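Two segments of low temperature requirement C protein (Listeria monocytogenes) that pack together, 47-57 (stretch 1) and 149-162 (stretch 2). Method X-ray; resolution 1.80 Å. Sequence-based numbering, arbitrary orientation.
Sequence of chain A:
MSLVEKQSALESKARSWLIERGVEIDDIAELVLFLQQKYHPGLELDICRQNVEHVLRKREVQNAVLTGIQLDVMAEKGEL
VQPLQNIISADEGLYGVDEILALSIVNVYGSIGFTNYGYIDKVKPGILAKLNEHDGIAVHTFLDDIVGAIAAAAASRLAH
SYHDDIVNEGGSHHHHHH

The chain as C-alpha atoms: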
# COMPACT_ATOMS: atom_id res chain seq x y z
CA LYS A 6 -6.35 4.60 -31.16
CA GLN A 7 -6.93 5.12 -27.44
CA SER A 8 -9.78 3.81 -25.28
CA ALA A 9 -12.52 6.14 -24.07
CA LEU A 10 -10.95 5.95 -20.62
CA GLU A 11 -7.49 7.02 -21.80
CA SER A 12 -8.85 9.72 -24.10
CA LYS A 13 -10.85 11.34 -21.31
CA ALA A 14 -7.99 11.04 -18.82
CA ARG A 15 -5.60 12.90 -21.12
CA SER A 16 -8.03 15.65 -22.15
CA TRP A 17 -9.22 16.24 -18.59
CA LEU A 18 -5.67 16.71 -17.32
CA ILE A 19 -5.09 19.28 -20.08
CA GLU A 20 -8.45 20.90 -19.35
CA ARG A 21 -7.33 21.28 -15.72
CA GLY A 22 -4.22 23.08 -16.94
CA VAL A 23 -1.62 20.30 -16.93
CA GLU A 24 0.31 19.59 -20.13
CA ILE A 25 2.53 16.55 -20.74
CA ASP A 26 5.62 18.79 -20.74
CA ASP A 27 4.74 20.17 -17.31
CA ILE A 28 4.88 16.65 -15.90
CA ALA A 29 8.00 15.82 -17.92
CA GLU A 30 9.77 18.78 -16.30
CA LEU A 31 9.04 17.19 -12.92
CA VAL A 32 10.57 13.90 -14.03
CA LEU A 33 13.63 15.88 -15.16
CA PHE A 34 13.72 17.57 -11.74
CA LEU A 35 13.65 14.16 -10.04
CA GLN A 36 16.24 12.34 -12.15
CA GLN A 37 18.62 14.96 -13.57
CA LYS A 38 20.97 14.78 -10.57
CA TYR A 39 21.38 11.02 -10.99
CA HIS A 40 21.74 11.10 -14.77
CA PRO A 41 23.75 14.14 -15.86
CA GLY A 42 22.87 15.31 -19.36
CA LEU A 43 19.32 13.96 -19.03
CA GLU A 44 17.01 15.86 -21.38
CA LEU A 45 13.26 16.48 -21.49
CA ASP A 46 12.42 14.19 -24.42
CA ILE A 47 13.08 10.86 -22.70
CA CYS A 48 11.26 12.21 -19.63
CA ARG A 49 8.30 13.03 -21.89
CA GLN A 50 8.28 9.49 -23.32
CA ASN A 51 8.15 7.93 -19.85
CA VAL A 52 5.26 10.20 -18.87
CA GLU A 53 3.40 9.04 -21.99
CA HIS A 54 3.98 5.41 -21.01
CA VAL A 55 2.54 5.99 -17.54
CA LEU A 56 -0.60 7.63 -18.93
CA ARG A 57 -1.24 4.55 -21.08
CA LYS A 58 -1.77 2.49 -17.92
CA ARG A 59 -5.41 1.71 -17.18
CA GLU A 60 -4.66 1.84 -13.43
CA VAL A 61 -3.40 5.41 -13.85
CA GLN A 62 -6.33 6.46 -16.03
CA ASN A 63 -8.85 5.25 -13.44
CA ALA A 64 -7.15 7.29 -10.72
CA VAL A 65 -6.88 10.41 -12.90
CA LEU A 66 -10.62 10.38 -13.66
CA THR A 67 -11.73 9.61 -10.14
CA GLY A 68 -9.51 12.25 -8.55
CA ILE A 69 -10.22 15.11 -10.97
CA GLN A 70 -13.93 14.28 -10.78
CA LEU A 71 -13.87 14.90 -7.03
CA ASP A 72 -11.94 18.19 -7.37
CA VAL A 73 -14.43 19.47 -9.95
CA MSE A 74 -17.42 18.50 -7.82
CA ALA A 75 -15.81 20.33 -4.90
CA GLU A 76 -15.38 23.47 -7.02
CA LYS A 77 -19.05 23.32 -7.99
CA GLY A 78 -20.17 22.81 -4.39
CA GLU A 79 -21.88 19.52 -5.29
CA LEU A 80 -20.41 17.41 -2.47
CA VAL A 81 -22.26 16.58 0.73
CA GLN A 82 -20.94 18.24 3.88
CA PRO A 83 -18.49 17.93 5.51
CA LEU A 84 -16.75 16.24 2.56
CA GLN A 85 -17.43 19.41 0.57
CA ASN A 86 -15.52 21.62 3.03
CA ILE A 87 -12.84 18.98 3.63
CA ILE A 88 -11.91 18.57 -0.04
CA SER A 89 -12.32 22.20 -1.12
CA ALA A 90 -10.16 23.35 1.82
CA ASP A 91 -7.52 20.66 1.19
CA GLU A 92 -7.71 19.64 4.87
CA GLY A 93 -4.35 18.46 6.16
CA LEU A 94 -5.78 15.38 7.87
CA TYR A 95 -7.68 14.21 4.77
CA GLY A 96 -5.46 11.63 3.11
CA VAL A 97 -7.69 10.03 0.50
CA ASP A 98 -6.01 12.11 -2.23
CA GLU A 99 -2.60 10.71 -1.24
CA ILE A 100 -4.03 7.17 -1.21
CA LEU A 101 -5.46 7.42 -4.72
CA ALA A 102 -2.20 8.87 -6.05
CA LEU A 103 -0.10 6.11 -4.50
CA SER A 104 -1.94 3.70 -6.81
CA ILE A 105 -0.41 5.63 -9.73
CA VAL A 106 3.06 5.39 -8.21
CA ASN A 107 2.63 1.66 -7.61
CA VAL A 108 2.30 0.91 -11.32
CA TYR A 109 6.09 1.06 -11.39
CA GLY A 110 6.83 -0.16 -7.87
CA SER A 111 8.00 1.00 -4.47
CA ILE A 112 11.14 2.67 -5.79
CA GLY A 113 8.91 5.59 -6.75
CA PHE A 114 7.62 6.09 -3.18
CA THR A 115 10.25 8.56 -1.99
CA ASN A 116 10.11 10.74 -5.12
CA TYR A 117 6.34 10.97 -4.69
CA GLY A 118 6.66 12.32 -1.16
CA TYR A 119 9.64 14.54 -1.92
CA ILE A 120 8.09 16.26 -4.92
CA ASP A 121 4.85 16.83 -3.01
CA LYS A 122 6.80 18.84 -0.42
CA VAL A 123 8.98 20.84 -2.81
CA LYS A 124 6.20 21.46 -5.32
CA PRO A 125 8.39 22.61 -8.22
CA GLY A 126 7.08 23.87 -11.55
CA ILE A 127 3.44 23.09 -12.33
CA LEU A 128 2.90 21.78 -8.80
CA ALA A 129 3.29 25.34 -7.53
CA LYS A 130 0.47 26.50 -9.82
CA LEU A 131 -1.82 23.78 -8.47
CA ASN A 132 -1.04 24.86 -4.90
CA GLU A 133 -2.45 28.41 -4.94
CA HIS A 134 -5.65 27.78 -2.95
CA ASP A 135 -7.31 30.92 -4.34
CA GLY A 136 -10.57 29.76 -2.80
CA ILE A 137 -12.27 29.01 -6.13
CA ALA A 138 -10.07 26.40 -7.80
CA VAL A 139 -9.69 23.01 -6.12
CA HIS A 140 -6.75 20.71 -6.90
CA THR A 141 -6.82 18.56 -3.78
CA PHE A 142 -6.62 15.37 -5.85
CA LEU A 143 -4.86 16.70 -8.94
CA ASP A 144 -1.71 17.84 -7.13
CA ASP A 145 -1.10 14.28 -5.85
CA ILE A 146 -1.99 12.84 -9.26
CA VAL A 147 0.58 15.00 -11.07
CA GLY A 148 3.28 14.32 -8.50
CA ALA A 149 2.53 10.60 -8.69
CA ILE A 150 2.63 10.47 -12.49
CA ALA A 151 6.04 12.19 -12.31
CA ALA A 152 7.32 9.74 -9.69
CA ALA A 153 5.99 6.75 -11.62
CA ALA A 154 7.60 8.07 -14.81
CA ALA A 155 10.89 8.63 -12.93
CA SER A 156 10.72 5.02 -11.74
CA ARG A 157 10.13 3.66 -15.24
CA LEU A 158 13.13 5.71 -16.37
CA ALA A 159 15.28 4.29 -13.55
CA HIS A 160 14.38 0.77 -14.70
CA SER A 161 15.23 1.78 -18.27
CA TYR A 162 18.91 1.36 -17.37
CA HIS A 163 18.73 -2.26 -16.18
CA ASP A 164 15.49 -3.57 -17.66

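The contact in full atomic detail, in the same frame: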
# COMPACT_ATOMS: atom_id res chain seq x y z
N ILE A 47 13.24 12.19 -23.27
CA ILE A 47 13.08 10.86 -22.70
C ILE A 47 12.15 10.92 -21.48
O ILE A 47 11.47 9.95 -21.17
CB ILE A 47 14.45 10.24 -22.30
CG1 ILE A 47 14.24 8.81 -21.79
CG2 ILE A 47 15.12 11.07 -21.23
CD1 ILE A 47 13.67 7.86 -22.82
N CYS A 48 12.13 12.05 -20.79
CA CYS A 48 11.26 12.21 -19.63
C CYS A 48 9.82 12.23 -20.14
O CYS A 48 8.93 11.62 -19.56
CB CYS A 48 11.59 13.51 -18.89
SG CYS A 48 13.21 13.51 -18.07
N ARG A 49 9.61 12.93 -21.25
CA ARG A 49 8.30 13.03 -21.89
C ARG A 49 7.78 11.64 -22.28
O ARG A 49 6.61 11.32 -22.04
CB ARG A 49 8.41 13.92 -23.13
CG ARG A 49 7.11 14.12 -23.88
CD ARG A 49 7.35 14.99 -25.12
NE ARG A 49 7.92 16.29 -24.77
CZ ARG A 49 9.08 16.75 -25.23
NH1 ARG A 49 9.81 16.02 -26.07
NH2 ARG A 49 9.51 17.94 -24.84
N GLN A 50 8.65 10.83 -22.88
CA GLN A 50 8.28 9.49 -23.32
C GLN A 50 7.84 8.60 -22.15
O GLN A 50 6.91 7.80 -22.28
CB GLN A 50 9.45 8.81 -24.03
CG GLN A 50 9.85 9.43 -25.36
CD GLN A 50 11.01 8.70 -26.00
OE1 GLN A 50 10.96 7.48 -26.19
NE2 GLN A 50 12.06 9.44 -26.34
N ASN A 51 8.51 8.74 -21.02
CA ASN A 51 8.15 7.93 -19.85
C ASN A 51 6.82 8.39 -19.28
O ASN A 51 6.05 7.57 -18.76
CB ASN A 51 9.27 8.00 -18.80
CG ASN A 51 10.39 7.00 -19.08
OD1 ASN A 51 10.26 5.80 -18.80
ND2 ASN A 51 11.49 7.48 -19.65
N VAL A 52 6.53 9.69 -19.36
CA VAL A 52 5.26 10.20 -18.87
C VAL A 52 4.15 9.61 -19.74
O VAL A 52 3.13 9.14 -19.23
CB VAL A 52 5.19 11.75 -18.95
CG1 VAL A 52 3.77 12.24 -18.67
CG2 VAL A 52 6.15 12.37 -17.94
N GLU A 53 4.37 9.60 -21.05
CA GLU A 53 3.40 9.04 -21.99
C GLU A 53 3.11 7.58 -21.66
O GLU A 53 1.95 7.16 -21.68
CB GLU A 53 3.92 9.15 -23.43
CG GLU A 53 3.97 10.57 -23.99
CD GLU A 53 2.58 11.16 -24.23
OE1 GLU A 53 1.58 10.45 -24.02
OE2 GLU A 53 2.50 12.34 -24.64
N HIS A 54 4.15 6.81 -21.35
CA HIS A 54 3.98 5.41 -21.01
C HIS A 54 3.13 5.21 -19.76
O HIS A 54 2.33 4.28 -19.68
CB HIS A 54 5.33 4.72 -20.81
CG HIS A 54 5.97 4.27 -22.09
ND1 HIS A 54 7.12 4.85 -22.59
CD2 HIS A 54 5.63 3.28 -22.95
CE1 HIS A 54 7.46 4.23 -23.71
NE2 HIS A 54 6.58 3.28 -23.95
N VAL A 55 3.31 6.08 -18.77
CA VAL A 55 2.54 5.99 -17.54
C VAL A 55 1.05 6.25 -17.82
O VAL A 55 0.18 5.53 -17.33
CB VAL A 55 3.06 6.99 -16.48
CG1 VAL A 55 2.15 7.02 -15.27
CG2 VAL A 55 4.48 6.60 -16.05
N LEU A 56 0.77 7.28 -18.61
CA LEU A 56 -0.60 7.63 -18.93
C LEU A 56 -1.34 6.57 -19.75
O LEU A 56 -2.56 6.62 -19.87
CB LEU A 56 -0.66 8.99 -19.63
CG LEU A 56 -0.24 10.18 -18.77
CD1 LEU A 56 -0.27 11.46 -19.59
CD2 LEU A 56 -1.17 10.30 -17.57
N ARG A 57 -0.61 5.61 -20.30
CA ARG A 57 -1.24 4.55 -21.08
C ARG A 57 -1.72 3.42 -20.17
O ARG A 57 -2.40 2.50 -20.62
CB ARG A 57 -0.26 3.96 -22.11
CG ARG A 57 0.20 4.95 -23.17
CD ARG A 57 0.84 4.23 -24.35
NE ARG A 57 1.42 5.16 -25.31
CZ ARG A 57 2.67 5.61 -25.25
NH1 ARG A 57 3.48 5.22 -24.28
NH2 ARG A 57 3.10 6.47 -26.16
N ALA A 149 2.43 12.05 -8.57
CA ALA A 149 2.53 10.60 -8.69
C ALA A 149 2.88 10.15 -10.11
O ALA A 149 3.64 9.20 -10.29
CB ALA A 149 1.22 9.95 -8.26
N ILE A 150 2.32 10.82 -11.11
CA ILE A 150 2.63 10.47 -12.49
C ILE A 150 4.12 10.74 -12.72
O ILE A 150 4.81 9.95 -13.38
CB ILE A 150 1.79 11.29 -13.49
CG1 ILE A 150 0.33 10.82 -13.45
CG2 ILE A 150 2.34 11.12 -14.91
CD1 ILE A 150 -0.65 11.75 -14.17
N ALA A 151 4.62 11.84 -12.17
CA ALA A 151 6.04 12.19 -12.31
C ALA A 151 6.93 11.13 -11.65
O ALA A 151 7.92 10.68 -12.23
CB ALA A 151 6.30 13.56 -11.69
N ALA A 152 6.56 10.74 -10.44
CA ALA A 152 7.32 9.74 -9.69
C ALA A 152 7.28 8.38 -10.39
O ALA A 152 8.28 7.67 -10.43
CB ALA A 152 6.77 9.61 -8.27
N ALA A 153 6.12 8.02 -10.93
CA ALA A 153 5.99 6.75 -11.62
C ALA A 153 6.86 6.78 -12.88
O ALA A 153 7.56 5.80 -13.18
CB ALA A 153 4.53 6.49 -12.00
N ALA A 154 6.82 7.90 -13.59
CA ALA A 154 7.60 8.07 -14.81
C ALA A 154 9.09 8.03 -14.48
O ALA A 154 9.88 7.46 -15.23
CB ALA A 154 7.25 9.41 -15.48
N ALA A 155 9.48 8.64 -13.36
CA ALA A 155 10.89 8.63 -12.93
C ALA A 155 11.34 7.21 -12.62
O ALA A 155 12.49 6.84 -12.85
CB ALA A 155 11.07 9.52 -11.70
N SER A 156 10.42 6.41 -12.08
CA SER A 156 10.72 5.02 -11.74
C SER A 156 10.89 4.19 -13.01
O SER A 156 11.81 3.37 -13.12
CB SER A 156 9.58 4.44 -10.89
OG SER A 156 9.76 3.05 -10.71
N ARG A 157 10.01 4.40 -13.99
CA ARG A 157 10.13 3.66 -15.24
C ARG A 157 11.48 3.99 -15.88
O ARG A 157 12.16 3.11 -16.41
CB ARG A 157 8.99 4.02 -16.20
CG ARG A 157 9.06 3.24 -17.52
CD ARG A 157 7.93 3.59 -18.46
NE ARG A 157 7.93 2.71 -19.63
CZ ARG A 157 8.87 2.73 -20.58
NH1 ARG A 157 9.88 3.59 -20.50
NH2 ARG A 157 8.81 1.88 -21.60
N LEU A 158 11.86 5.26 -15.81
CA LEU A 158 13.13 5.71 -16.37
C LEU A 158 14.28 4.99 -15.65
O LEU A 158 15.20 4.48 -16.30
CB LEU A 158 13.25 7.24 -16.19
CG LEU A 158 14.45 7.99 -16.78
CD1 LEU A 158 14.16 9.48 -16.78
CD2 LEU A 158 15.70 7.69 -15.96
N ALA A 159 14.23 4.95 -14.32
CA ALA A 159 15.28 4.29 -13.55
C ALA A 159 15.45 2.84 -14.02
O ALA A 159 16.58 2.36 -14.19
CB ALA A 159 14.95 4.31 -12.07
N HIS A 160 14.33 2.16 -14.24
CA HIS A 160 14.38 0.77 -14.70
C HIS A 160 14.91 0.68 -16.13
O HIS A 160 15.44 -0.36 -16.53
CB HIS A 160 12.99 0.12 -14.65
CG HIS A 160 12.61 -0.40 -13.30
ND1 HIS A 160 12.04 0.39 -12.33
CD2 HIS A 160 12.73 -1.63 -12.76
CE1 HIS A 160 11.82 -0.33 -11.25
NE2 HIS A 160 12.24 -1.57 -11.48
N SER A 161 14.77 1.76 -16.88
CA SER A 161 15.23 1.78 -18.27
C SER A 161 16.74 1.62 -18.42
O SER A 161 17.24 1.58 -19.54
CB SER A 161 14.79 3.08 -18.95
OG SER A 161 13.37 3.19 -18.99
N TYR A 162 17.46 1.52 -17.31
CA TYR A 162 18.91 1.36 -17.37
C TYR A 162 19.38 -0.04 -16.96
O TYR A 162 20.57 -0.34 -16.98
CB TYR A 162 19.59 2.41 -16.48
CG TYR A 162 19.42 3.84 -16.97
CD1 TYR A 162 18.15 4.41 -17.09
CD2 TYR A 162 20.52 4.62 -17.29
CE1 TYR A 162 17.99 5.73 -17.53
CE2 TYR A 162 20.38 5.94 -17.73
CZ TYR A 162 19.11 6.49 -17.85
OH TYR A 162 18.95 7.79 -18.28
O HOH W 1 13.36 5.43 -20.69

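Both stretches are mainly helix, and both helices begin earlier in the chain. Their axes approach to 8.4 Å, and their N-to-C directions differ by 112°, so the contact is a steep crossing. The closest pair of CA atoms is Asn51 CA and Ala154 CA, 5.1 Å apart. The small side chain of Ala154 accompanies this close approach. Together the stretches bury 559 Å².

Along stretch 1, the Ile47 side chain makes no close contact, but its carbonyl matters: Asn51 ND2 donates to Ile47 O at 2.9 Å, which ties the amide back to its own helix. Cys48 makes a light apolar contact, SG to Leu158 CD1 at 4.3 Å. Arg49 points away, and Gln50 stays out of reach.

Asn51 is the polar centre. Its OD1 accepts a hydrogen bond from Arg157 NH1 at 2.8 Å, with a good angle of 159°. OD1 also lies 3.4 Å from Leu158 N, but the angle is poor and no bond forms; Leu158 N is instead bonded to Ala154 O within its own helix. A water links the two stretches as well. It accepts from Asn51 ND2 at 3.0 Å and donates to Ser161 OG at 2.8 Å.

Val52 returns to apolar packing. Its CG2 sits 4.0 Å from Ala154 CB, and its CG1 4.2 Å from Ile150 CG2. Glu53 points away.

His54 stacks with Arg157. The guanidinium lies flat on the ring, centres 3.6 Å apart and planes at 2°. The edge of the guanidinium is left to bond Asn51, so one arginine serves both residues.

Val55 fills the space beside Ala153 and Ala154: its CG2 is 4.1 Å from Ala153 CB and 4.0 Å from Ala154 CB. Its CG1 meets Ile150 CG2 at 4.1 Å. Leu56 ends the apolar patch, with CD2 3.7 Å from Ile150 CD1. Arg57 makes no contact.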